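Local coordinates for hypothetical protein (Nostoc punctiforme, PDB 2O62), which is of unknown function but has two beta domains of the calycin type, so it may bind a small ligand, at residues C8-N12 against F73-F79; F89-E95 against L107-R113; D244-I250 against L262-E268. One frame throughout, in Å; residues are numbered along the deposited sequence.

Contact 1: C8-N12 against F73-F79; sequences CFLQN and FFENGSF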
loop_
_atom_site.group_PDB
_atom_site.type_symbol
_atom_site.label_atom_id
_atom_site.label_comp_id
_atom_site.label_asym_id
_atom_site.label_seq_id
_atom_site.Cartn_x
_atom_site.Cartn_y
_atom_site.Cartn_z
ATOM N N CYS A 8 -1.580 18.207 2.309
ATOM C CA CYS A 8 -1.081 16.957 1.730
ATOM C C CYS A 8 -2.072 16.348 0.760
ATOM O O CYS A 8 -1.715 15.898 -0.332
ATOM C CB CYS A 8 -0.773 15.939 2.813
ATOM S SG CYS A 8 0.512 16.364 3.969
ATOM N N PHE A 9 -3.332 16.312 1.167
ATOM C CA PHE A 9 -4.402 15.814 0.326
ATOM C C PHE A 9 -4.420 16.573 -0.996
ATOM O O PHE A 9 -4.513 15.943 -2.031
ATOM C CB PHE A 9 -5.721 15.909 1.089
ATOM C CG PHE A 9 -6.964 15.651 0.268
ATOM C CD1 PHE A 9 -7.047 14.609 -0.621
ATOM C CD2 PHE A 9 -8.079 16.447 0.477
ATOM C CE1 PHE A 9 -8.209 14.346 -1.327
ATOM C CE2 PHE A 9 -9.255 16.215 -0.226
ATOM C CZ PHE A 9 -9.320 15.155 -1.131
ATOM N N LEU A 10 -4.296 17.898 -0.957
ATOM C CA LEU A 10 -4.289 18.689 -2.180
ATOM C C LEU A 10 -3.187 18.363 -3.180
ATOM O O LEU A 10 -3.297 18.729 -4.355
ATOM C CB LEU A 10 -4.231 20.170 -1.826
ATOM C CG LEU A 10 -5.407 20.705 -1.019
ATOM C CD1 LEU A 10 -5.197 22.197 -0.740
ATOM C CD2 LEU A 10 -6.742 20.511 -1.720
ATOM N N GLN A 11 -2.127 17.688 -2.747
ATOM C CA GLN A 11 -1.122 17.176 -3.672
ATOM C C GLN A 11 -1.690 16.223 -4.714
ATOM O O GLN A 11 -1.031 15.956 -5.735
ATOM C CB GLN A 11 0.034 16.485 -2.928
ATOM C CG GLN A 11 0.874 17.432 -2.065
ATOM C CD GLN A 11 1.458 18.555 -2.908
ATOM O OE1 GLN A 11 1.054 19.697 -2.800
ATOM N NE2 GLN A 11 2.338 18.208 -3.813
ATOM N N ASN A 12 -2.853 15.641 -4.437
ATOM C CA ASN A 12 -3.521 14.732 -5.357
ATOM C C ASN A 12 -4.406 15.449 -6.417
ATOM O O ASN A 12 -5.042 14.788 -7.254
ATOM C CB ASN A 12 -4.407 13.749 -4.576
ATOM C CG ASN A 12 -3.602 12.732 -3.787
ATOM O OD1 ASN A 12 -3.219 11.763 -4.342
ATOM N ND2 ASN A 12 -3.326 12.986 -2.499
ATOM N N PHE A 73 -2.257 11.177 5.392
ATOM C CA PHE A 73 -1.432 11.554 4.218
ATOM C C PHE A 73 -0.004 11.907 4.565
ATOM O O PHE A 73 0.288 12.504 5.616
ATOM C CB PHE A 73 -1.996 12.821 3.525
ATOM C CG PHE A 73 -3.330 12.636 2.902
ATOM C CD1 PHE A 73 -4.470 12.756 3.661
ATOM C CD2 PHE A 73 -3.444 12.335 1.557
ATOM C CE1 PHE A 73 -5.721 12.533 3.070
ATOM C CE2 PHE A 73 -4.688 12.122 0.958
ATOM C CZ PHE A 73 -5.819 12.244 1.728
ATOM N N PHE A 74 0.878 11.567 3.626
ATOM C CA PHE A 74 2.241 12.070 3.580
ATOM C C PHE A 74 2.358 13.307 2.715
ATOM O O PHE A 74 1.421 13.680 1.973
ATOM C CB PHE A 74 3.180 10.964 3.090
ATOM C CG PHE A 74 3.194 9.769 4.000
ATOM C CD1 PHE A 74 3.999 9.738 5.134
ATOM C CD2 PHE A 74 2.371 8.699 3.755
ATOM C CE1 PHE A 74 3.983 8.615 5.979
ATOM C CE2 PHE A 74 2.372 7.576 4.587
ATOM C CZ PHE A 74 3.139 7.566 5.710
ATOM N N GLU A 75 3.484 14.009 2.851
ATOM C CA GLU A 75 3.594 15.342 2.239
ATOM C C GLU A 75 3.577 15.326 0.751
ATOM O O GLU A 75 3.216 16.310 0.147
ATOM C CB GLU A 75 4.845 16.081 2.718
ATOM C CG GLU A 75 4.745 16.443 4.150
ATOM C CD GLU A 75 5.414 17.748 4.490
ATOM O OE1 GLU A 75 6.083 18.331 3.595
ATOM O OE2 GLU A 75 5.247 18.190 5.655
ATOM N N ASN A 76 3.933 14.218 0.145
ATOM C CA ASN A 76 3.848 14.094 -1.314
ATOM C C ASN A 76 2.466 13.706 -1.823
ATOM O O ASN A 76 2.258 13.536 -3.008
ATOM C CB ASN A 76 4.936 13.141 -1.826
ATOM C CG ASN A 76 4.594 11.692 -1.630
ATOM O OD1 ASN A 76 3.754 11.344 -0.828
ATOM N ND2 ASN A 76 5.280 10.831 -2.359
ATOM N N GLY A 77 1.498 13.580 -0.922
ATOM C CA GLY A 77 0.144 13.231 -1.301
ATOM C C GLY A 77 -0.147 11.755 -1.141
ATOM O O GLY A 77 -1.295 11.361 -1.222
ATOM N N SER A 78 0.862 10.922 -0.916
ATOM C CA SER A 78 0.604 9.513 -0.674
ATOM C C SER A 78 -0.242 9.343 0.577
ATOM O O SER A 78 -0.218 10.176 1.470
ATOM C CB SER A 78 1.915 8.716 -0.510
ATOM O OG SER A 78 2.666 8.772 -1.724
ATOM N N PHE A 79 -1.039 8.291 0.626
ATOM C CA PHE A 79 -1.961 8.126 1.752
ATOM C C PHE A 79 -2.383 6.712 1.979
ATOM O O PHE A 79 -2.123 5.800 1.181
ATOM C CB PHE A 79 -3.216 8.997 1.534
ATOM C CG PHE A 79 -4.113 8.569 0.356
ATOM C CD1 PHE A 79 -3.901 9.090 -0.927
ATOM C CD2 PHE A 79 -5.205 7.680 0.543
ATOM C CE1 PHE A 79 -4.751 8.746 -1.981
ATOM C CE2 PHE A 79 -6.030 7.321 -0.517
ATOM C CZ PHE A 79 -5.792 7.845 -1.779
#
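Residues 8-12, on helix 5-10 and just after it, lie against a tight turn. Phe74 to Gly77 form a type I beta turn, closed by Gly77 N to Phe74 O at 2.9 Å. The nearest CA atoms are those of Gln11 and Gly77, 4.8 Å apart. Gly77 has a positive phi of 97°, and a CB here would clash with Gln11 CB. Its CA instead makes a CA-H...O contact with Cys8 O at 3.4 Å. Asn76 OD1 accepts from Ser78 N at 2.9 Å, an Asx turn within the loop. One direct hydrogen bond joins the segments: Asn12 ND2 donates to Gly77 O at 2.9 Å. The same nitrogen donates to Phe9 O at 3.2 Å, so Asn12 ties its own segment to the turn. Its OD1 is held by Arg104. Cys8 CB packs on Phe73 CB at 3.4 Å. Phe9 CB sits over the face of the Phe73 ring, a CH-pi contact of 3.9 Å to the centroid. The contact thus sets the N-terminal helix on the connection between strands 71-73 and 79-81. Phe9 also touches Val48 of strand 47-54, and the Phe74 side chain packs on Leu262 and Leu264 of strand 259-269 in the C-terminal barrel.

Contact 2: F89-E95 against L107-R113; sequences FSEFGGE and LVQLFDR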
loop_
_atom_site.group_PDB
_atom_site.type_symbol
_atom_site.label_atom_id
_atom_site.label_comp_id
_atom_site.label_asym_id
_atom_site.label_seq_id
_atom_site.Cartn_x
_atom_site.Cartn_y
_atom_site.Cartn_z
ATOM N N PHE A 89 -17.656 -7.584 13.353
ATOM C CA PHE A 89 -18.204 -7.363 12.006
ATOM C C PHE A 89 -17.369 -6.512 11.090
ATOM O O PHE A 89 -17.696 -6.356 9.912
ATOM C CB PHE A 89 -19.569 -6.734 12.165
ATOM C CG PHE A 89 -20.553 -7.665 12.712
ATOM C CD1 PHE A 89 -21.232 -8.534 11.869
ATOM C CD2 PHE A 89 -20.807 -7.711 14.073
ATOM C CE1 PHE A 89 -22.130 -9.412 12.383
ATOM C CE2 PHE A 89 -21.720 -8.599 14.595
ATOM C CZ PHE A 89 -22.407 -9.440 13.755
ATOM N N SER A 90 -16.282 -5.956 11.614
ATOM C CA SER A 90 -15.428 -5.064 10.858
ATOM C C SER A 90 -14.266 -5.854 10.379
ATOM O O SER A 90 -13.335 -6.051 11.150
ATOM C CB SER A 90 -14.890 -3.933 11.713
ATOM O OG SER A 90 -15.915 -3.010 12.056
ATOM N N GLU A 91 -14.298 -6.277 9.106
ATOM C CA GLU A 91 -13.201 -7.037 8.508
ATOM C C GLU A 91 -11.920 -6.227 8.374
ATOM O O GLU A 91 -11.931 -5.020 8.272
ATOM C CB GLU A 91 -13.591 -7.539 7.110
ATOM C CG GLU A 91 -14.693 -8.590 7.109
ATOM C CD GLU A 91 -15.338 -8.837 5.739
ATOM O OE1 GLU A 91 -15.225 -8.003 4.811
ATOM O OE2 GLU A 91 -16.006 -9.883 5.633
ATOM N N PHE A 92 -10.797 -6.930 8.316
ATOM C CA PHE A 92 -9.514 -6.295 8.054
ATOM C C PHE A 92 -9.423 -5.957 6.543
ATOM O O PHE A 92 -10.115 -6.524 5.698
ATOM C CB PHE A 92 -8.383 -7.227 8.450
ATOM C CG PHE A 92 -7.009 -6.591 8.439
ATOM C CD1 PHE A 92 -6.777 -5.398 9.125
ATOM C CD2 PHE A 92 -5.965 -7.222 7.815
ATOM C CE1 PHE A 92 -5.538 -4.853 9.151
ATOM C CE2 PHE A 92 -4.707 -6.698 7.837
ATOM C CZ PHE A 92 -4.497 -5.502 8.493
ATOM N N GLY A 93 -8.583 -4.989 6.240
ATOM C CA GLY A 93 -8.420 -4.474 4.899
ATOM C C GLY A 93 -8.027 -3.017 4.910
ATOM O O GLY A 93 -7.712 -2.470 5.967
ATOM N N GLY A 94 -8.038 -2.385 3.740
ATOM C CA GLY A 94 -7.755 -0.965 3.653
ATOM C C GLY A 94 -6.916 -0.716 2.402
ATOM O O GLY A 94 -6.599 -1.638 1.655
ATOM N N GLU A 95 -6.540 0.541 2.195
ATOM C CA GLU A 95 -5.888 0.978 0.964
ATOM C C GLU A 95 -4.540 1.618 1.273
ATOM O O GLU A 95 -4.443 2.450 2.183
ATOM C CB GLU A 95 -6.768 2.010 0.285
ATOM C CG GLU A 95 -6.171 2.634 -0.971
ATOM C CD GLU A 95 -7.049 3.713 -1.577
ATOM O OE1 GLU A 95 -8.103 4.038 -0.995
ATOM O OE2 GLU A 95 -6.688 4.260 -2.623
ATOM N N LEU A 107 -3.380 0.331 -3.785
ATOM C CA LEU A 107 -3.656 -1.069 -3.567
ATOM C C LEU A 107 -4.610 -1.242 -2.394
ATOM O O LEU A 107 -4.307 -0.838 -1.281
ATOM C CB LEU A 107 -2.343 -1.857 -3.352
ATOM C CG LEU A 107 -2.394 -3.401 -3.456
ATOM C CD1 LEU A 107 -1.108 -3.955 -3.984
ATOM C CD2 LEU A 107 -2.633 -4.013 -2.112
ATOM N N VAL A 108 -5.753 -1.869 -2.657
ATOM C CA VAL A 108 -6.708 -2.258 -1.655
ATOM C C VAL A 108 -6.642 -3.774 -1.363
ATOM O O VAL A 108 -6.633 -4.614 -2.286
ATOM C CB VAL A 108 -8.141 -1.921 -2.108
ATOM C CG1 VAL A 108 -9.118 -2.186 -1.021
ATOM C CG2 VAL A 108 -8.222 -0.493 -2.554
ATOM N N GLN A 109 -6.557 -4.097 -0.077
ATOM C CA GLN A 109 -6.681 -5.455 0.420
ATOM C C GLN A 109 -7.983 -5.641 1.150
ATOM O O GLN A 109 -8.416 -4.753 1.905
ATOM C CB GLN A 109 -5.537 -5.805 1.388
ATOM C CG GLN A 109 -4.124 -5.688 0.788
ATOM C CD GLN A 109 -3.043 -6.349 1.620
ATOM O OE1 GLN A 109 -3.253 -7.429 2.210
ATOM N NE2 GLN A 109 -1.863 -5.741 1.625
ATOM N N LEU A 110 -8.584 -6.807 0.952
ATOM C CA LEU A 110 -9.903 -7.144 1.463
ATOM C C LEU A 110 -9.835 -8.524 2.088
ATOM O O LEU A 110 -9.409 -9.482 1.436
ATOM C CB LEU A 110 -10.936 -7.127 0.344
ATOM C CG LEU A 110 -11.091 -5.812 -0.406
ATOM C CD1 LEU A 110 -11.995 -6.028 -1.577
ATOM C CD2 LEU A 110 -11.662 -4.695 0.491
ATOM N N PHE A 111 -10.193 -8.606 3.370
ATOM C CA PHE A 111 -10.202 -9.850 4.129
ATOM C C PHE A 111 -11.623 -10.272 4.432
ATOM O O PHE A 111 -12.516 -9.427 4.633
ATOM C CB PHE A 111 -9.383 -9.711 5.442
ATOM C CG PHE A 111 -7.891 -9.513 5.202
ATOM C CD1 PHE A 111 -7.403 -8.325 4.688
ATOM C CD2 PHE A 111 -6.988 -10.559 5.438
ATOM C CE1 PHE A 111 -6.043 -8.128 4.445
ATOM C CE2 PHE A 111 -5.628 -10.356 5.181
ATOM C CZ PHE A 111 -5.173 -9.144 4.682
ATOM N N ASP A 112 -11.805 -11.571 4.529
ATOM C CA ASP A 112 -13.099 -12.155 4.818
ATOM C C ASP A 112 -13.396 -12.253 6.305
ATOM O O ASP A 112 -12.653 -11.750 7.143
ATOM C CB ASP A 112 -13.248 -13.496 4.075
ATOM C CG ASP A 112 -12.385 -14.598 4.621
ATOM O OD1 ASP A 112 -12.026 -14.542 5.796
ATOM O OD2 ASP A 112 -12.097 -15.536 3.839
ATOM N N ARG A 113 -14.506 -12.883 6.643
ATOM C CA ARG A 113 -14.915 -12.959 8.037
ATOM C C ARG A 113 -14.068 -13.887 8.882
ATOM O O ARG A 113 -14.123 -13.791 10.099
ATOM C CB ARG A 113 -16.384 -13.352 8.133
ATOM C CG ARG A 113 -17.269 -12.297 7.551
ATOM C CD ARG A 113 -18.705 -12.663 7.672
ATOM N NE ARG A 113 -19.471 -11.838 6.767
ATOM C CZ ARG A 113 -19.828 -10.588 7.027
ATOM N NH1 ARG A 113 -19.485 -10.001 8.173
ATOM N NH2 ARG A 113 -20.502 -9.916 6.138
HETATM O O HOH W 1 -19.596 -7.325 8.443
HETATM O O HOH W 2 -10.938 -9.893 8.408
#
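Three backbone hydrogen bonds join this antiparallel beta hairpin of the N-terminal calycin-type domain. Gly94 and Gln109 form a hydrogen-bonded pair: Gly94 N to Gln109 O and Gln109 N to Gly94 O are both 3.0 Å. Phe111 N donates to Phe92 O at 3.1 Å. Beyond the strands, water takes over. Water 2 links Phe92 N to Asp112 O, and water 1 links Phe89 O to Arg113 NH1. Glu91 OE2 lies over the face of the Arg113 guanidinium, 4.1 Å from NE, so the charges are near without a salt bridge. Glu95 instead pairs with Arg106. The Phe92 and Phe111 rings meet obliquely, with centroids 4.9 Å apart. Both rings also touch Leu235 and Pro224, so this face of the hairpin packs against the C-terminal barrel, at the interface of the two domains. Gln109, on the same side, bonds to Ser223. Gly93 faces Leu110 as a non-hydrogen-bonded pair, at a phi of 150° that by itself calls for glycine. An ideal CB on it would clash with Gln109 O, which already lies 3.0 Å from Gly93 CA.

Contact 3: D244-I250 against L262-E268; sequences DLRQRMI and LTLVTEE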
loop_
_atom_site.group_PDB
_atom_site.type_symbol
_atom_site.label_atom_id
_atom_site.label_comp_id
_atom_site.label_asym_id
_atom_site.label_seq_id
_atom_site.Cartn_x
_atom_site.Cartn_y
_atom_site.Cartn_z
ATOM N N ASP A 244 15.780 0.478 -9.262
ATOM C CA ASP A 244 16.622 0.736 -8.068
ATOM C C ASP A 244 15.933 1.630 -7.044
ATOM O O ASP A 244 16.573 2.178 -6.154
ATOM C CB ASP A 244 17.946 1.367 -8.507
ATOM C CG ASP A 244 17.739 2.625 -9.368
ATOM O OD1 ASP A 244 16.571 3.141 -9.514
ATOM O OD2 ASP A 244 18.748 3.084 -9.940
ATOM N N LEU A 245 14.615 1.756 -7.149
ATOM C CA LEU A 245 13.829 2.561 -6.230
ATOM C C LEU A 245 12.511 1.869 -5.858
ATOM O O LEU A 245 11.682 1.566 -6.733
ATOM C CB LEU A 245 13.541 3.940 -6.838
ATOM C CG LEU A 245 12.717 4.895 -5.965
ATOM C CD1 LEU A 245 13.481 5.319 -4.747
ATOM C CD2 LEU A 245 12.242 6.117 -6.817
ATOM N N ARG A 246 12.288 1.647 -4.556
ATOM C CA ARG A 246 11.087 0.986 -4.088
ATOM C C ARG A 246 10.526 1.715 -2.900
ATOM O O ARG A 246 11.280 2.213 -2.045
ATOM C CB ARG A 246 11.407 -0.429 -3.669
ATOM C CG ARG A 246 10.192 -1.260 -3.272
ATOM C CD ARG A 246 10.339 -2.697 -3.742
ATOM N NE ARG A 246 9.236 -3.583 -3.315
ATOM C CZ ARG A 246 9.295 -4.447 -2.308
ATOM N NH1 ARG A 246 10.350 -4.493 -1.507
ATOM N NH2 ARG A 246 8.252 -5.255 -2.064
ATOM N N GLN A 247 9.211 1.805 -2.842
ATOM C CA GLN A 247 8.569 2.264 -1.644
ATOM C C GLN A 247 7.763 1.145 -1.045
ATOM O O GLN A 247 7.242 0.299 -1.751
ATOM C CB GLN A 247 7.668 3.502 -1.885
ATOM C CG GLN A 247 8.452 4.769 -2.112
ATOM C CD GLN A 247 7.610 6.001 -2.147
ATOM O OE1 GLN A 247 6.521 6.000 -2.681
ATOM N NE2 GLN A 247 8.092 7.074 -1.494
ATOM N N ARG A 248 7.661 1.160 0.269
ATOM C CA ARG A 248 6.756 0.257 1.002
ATOM C C ARG A 248 5.883 1.096 1.941
ATOM O O ARG A 248 6.354 2.070 2.535
ATOM C CB ARG A 248 7.546 -0.765 1.782
ATOM C CG ARG A 248 8.349 -1.687 0.874
ATOM C CD ARG A 248 9.059 -2.746 1.665
ATOM N NE ARG A 248 10.293 -2.246 2.324
ATOM C CZ ARG A 248 10.474 -2.160 3.656
ATOM N NH1 ARG A 248 9.543 -2.551 4.514
ATOM N NH2 ARG A 248 11.617 -1.717 4.154
HETATM N N MSE A 249 4.613 0.724 2.087
HETATM C CA MSE A 249 3.728 1.422 2.997
HETATM C C MSE A 249 3.056 0.421 3.942
HETATM O O MSE A 249 2.638 -0.630 3.520
HETATM C CB MSE A 249 2.697 2.283 2.255
HETATM C CG MSE A 249 2.013 3.235 3.125
HETATM SE SE MSE A 249 0.493 4.258 2.387
HETATM C CE MSE A 249 1.422 5.158 1.090
ATOM N N ILE A 250 2.999 0.761 5.225
ATOM C CA ILE A 250 2.497 -0.101 6.292
ATOM C C ILE A 250 1.488 0.673 7.134
ATOM O O ILE A 250 1.847 1.687 7.729
ATOM C CB ILE A 250 3.608 -0.565 7.193
ATOM C CG1 ILE A 250 4.739 -1.210 6.369
ATOM C CG2 ILE A 250 3.061 -1.538 8.224
ATOM C CD1 ILE A 250 5.916 -0.330 6.148
ATOM N N LEU A 262 0.856 5.039 10.359
ATOM C CA LEU A 262 1.117 4.749 8.967
ATOM C C LEU A 262 2.547 5.082 8.682
ATOM O O LEU A 262 3.054 6.124 9.094
ATOM C CB LEU A 262 0.217 5.597 8.085
ATOM C CG LEU A 262 0.210 5.375 6.608
ATOM C CD1 LEU A 262 -0.425 4.051 6.344
ATOM C CD2 LEU A 262 -0.618 6.519 5.919
ATOM N N THR A 263 3.212 4.174 7.984
ATOM C CA THR A 263 4.635 4.299 7.666
ATOM C C THR A 263 4.895 4.220 6.163
ATOM O O THR A 263 4.327 3.368 5.479
ATOM C CB THR A 263 5.422 3.133 8.357
ATOM O OG1 THR A 263 5.239 3.247 9.786
ATOM C CG2 THR A 263 6.901 3.194 8.054
ATOM N N LEU A 264 5.786 5.100 5.671
ATOM C CA LEU A 264 6.225 5.088 4.284
ATOM C C LEU A 264 7.738 4.980 4.227
ATOM O O LEU A 264 8.462 5.802 4.769
ATOM C CB LEU A 264 5.709 6.330 3.553
ATOM C CG LEU A 264 6.039 6.398 2.050
ATOM C CD1 LEU A 264 5.379 5.373 1.290
ATOM C CD2 LEU A 264 5.586 7.795 1.538
ATOM N N VAL A 265 8.184 3.875 3.640
ATOM C CA VAL A 265 9.590 3.545 3.448
ATOM C C VAL A 265 9.979 3.884 2.008
ATOM O O VAL A 265 9.287 3.512 1.075
ATOM C CB VAL A 265 9.790 2.072 3.635
ATOM C CG1 VAL A 265 11.238 1.701 3.482
ATOM C CG2 VAL A 265 9.244 1.632 4.995
ATOM N N THR A 266 11.080 4.599 1.829
ATOM C CA THR A 266 11.649 4.767 0.496
ATOM C C THR A 266 13.053 4.239 0.543
ATOM O O THR A 266 13.842 4.691 1.357
ATOM C CB THR A 266 11.673 6.239 0.100
ATOM O OG1 THR A 266 10.377 6.810 0.297
ATOM C CG2 THR A 266 12.069 6.381 -1.361
ATOM N N GLU A 267 13.385 3.302 -0.354
ATOM C CA GLU A 267 14.635 2.600 -0.322
ATOM C C GLU A 267 15.238 2.521 -1.711
ATOM O O GLU A 267 14.518 2.486 -2.708
ATOM C CB GLU A 267 14.428 1.153 0.122
ATOM C CG GLU A 267 13.837 0.916 1.418
ATOM C CD GLU A 267 13.438 -0.578 1.633
ATOM O OE1 GLU A 267 12.761 -1.218 0.768
ATOM O OE2 GLU A 267 13.817 -1.044 2.718
ATOM N N GLU A 268 16.570 2.481 -1.780
ATOM C CA GLU A 268 17.246 2.334 -3.029
ATOM C C GLU A 268 18.109 1.089 -3.034
ATOM O O GLU A 268 18.560 0.627 -1.985
ATOM C CB GLU A 268 18.071 3.593 -3.324
ATOM C CG GLU A 268 19.165 3.857 -2.349
ATOM C CD GLU A 268 20.121 4.921 -2.862
ATOM O OE1 GLU A 268 19.636 5.927 -3.420
ATOM O OE2 GLU A 268 21.347 4.723 -2.737
HETATM O O HOH W 3 12.746 -2.812 -1.410
HETATM O O HOH W 4 2.918 2.254 10.672
#
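Strand 259-269 pairs antiparallel with strand 245-253, a hairpin in the C-terminal beta barrel; the axes of the two paired runs come within 4.6 Å. At Leu262, CD1 packs on SE of Met249, a selenomethionine, at 4.1 Å. Thr263 forms a hydrogen-bonded pair with Ile250: Thr263 N to Ile250 O is 2.8 Å and Ile250 N to Thr263 O is 2.9 Å. Water 4 bridges Ile250 O and Thr263 OG1, which also bonds to Thr153. Leu264 CD1 meets Met249 CE at 4.0 Å, on the face that packs against Phe98 of the N-terminal domain. Val265 pairs with Arg248: Val265 N to Arg248 O is 2.8 Å and Arg248 N to Val265 O is 3.0 Å. Its CG1 lies over the Arg248 guanidinium. Thr266 OG1 accepts from Gln247 NE2 at 2.9 Å. Glu267 pairs through its backbone with Arg246 and through its carboxylate with Arg248. Arg248 NH2 to Glu267 OE2 is 2.7 Å, and Arg248 NE to Glu267 OE1 is 3.1 Å. Water 3 joins Glu267 OE1 to Arg246 NH1. At Glu268, CA contacts Asp244 O at 3.2 Å. The two-pronged salt bridge is buried. Arg248 also pairs with Glu236, and Arg246 NH2 bonds to Ser220 and a glycerol, probably from the crystallisation liquor. The face with Arg246, Arg248 and Glu267 therefore carries a buried charge network, consistent with a polar pocket inside the barrel.

Contacts 1 and 3 are buried, while contact 2 is partly buried and reaches the surface at its loop end. Contacts 2 and 3 are both antiparallel hairpins, one in each domain; contact 1 joins the helix segment to a turn. Contact 1 relies on packing and one asparagine. Contact 2 gives way from backbone bonds to water bridges as its strands end. Contact 3 keeps its ladder throughout and adds a buried salt bridge. Contact 1 touches both others. Phe79 CE2 lies 3.8 Å from Glu95 OE2 of contact 2, and Phe74 CE2 lies 3.4 Å from Leu262 CD2 of contact 3, across the domain interface. Contacts 2 and 3 do not touch; their nearest atoms are about 5 Å apart.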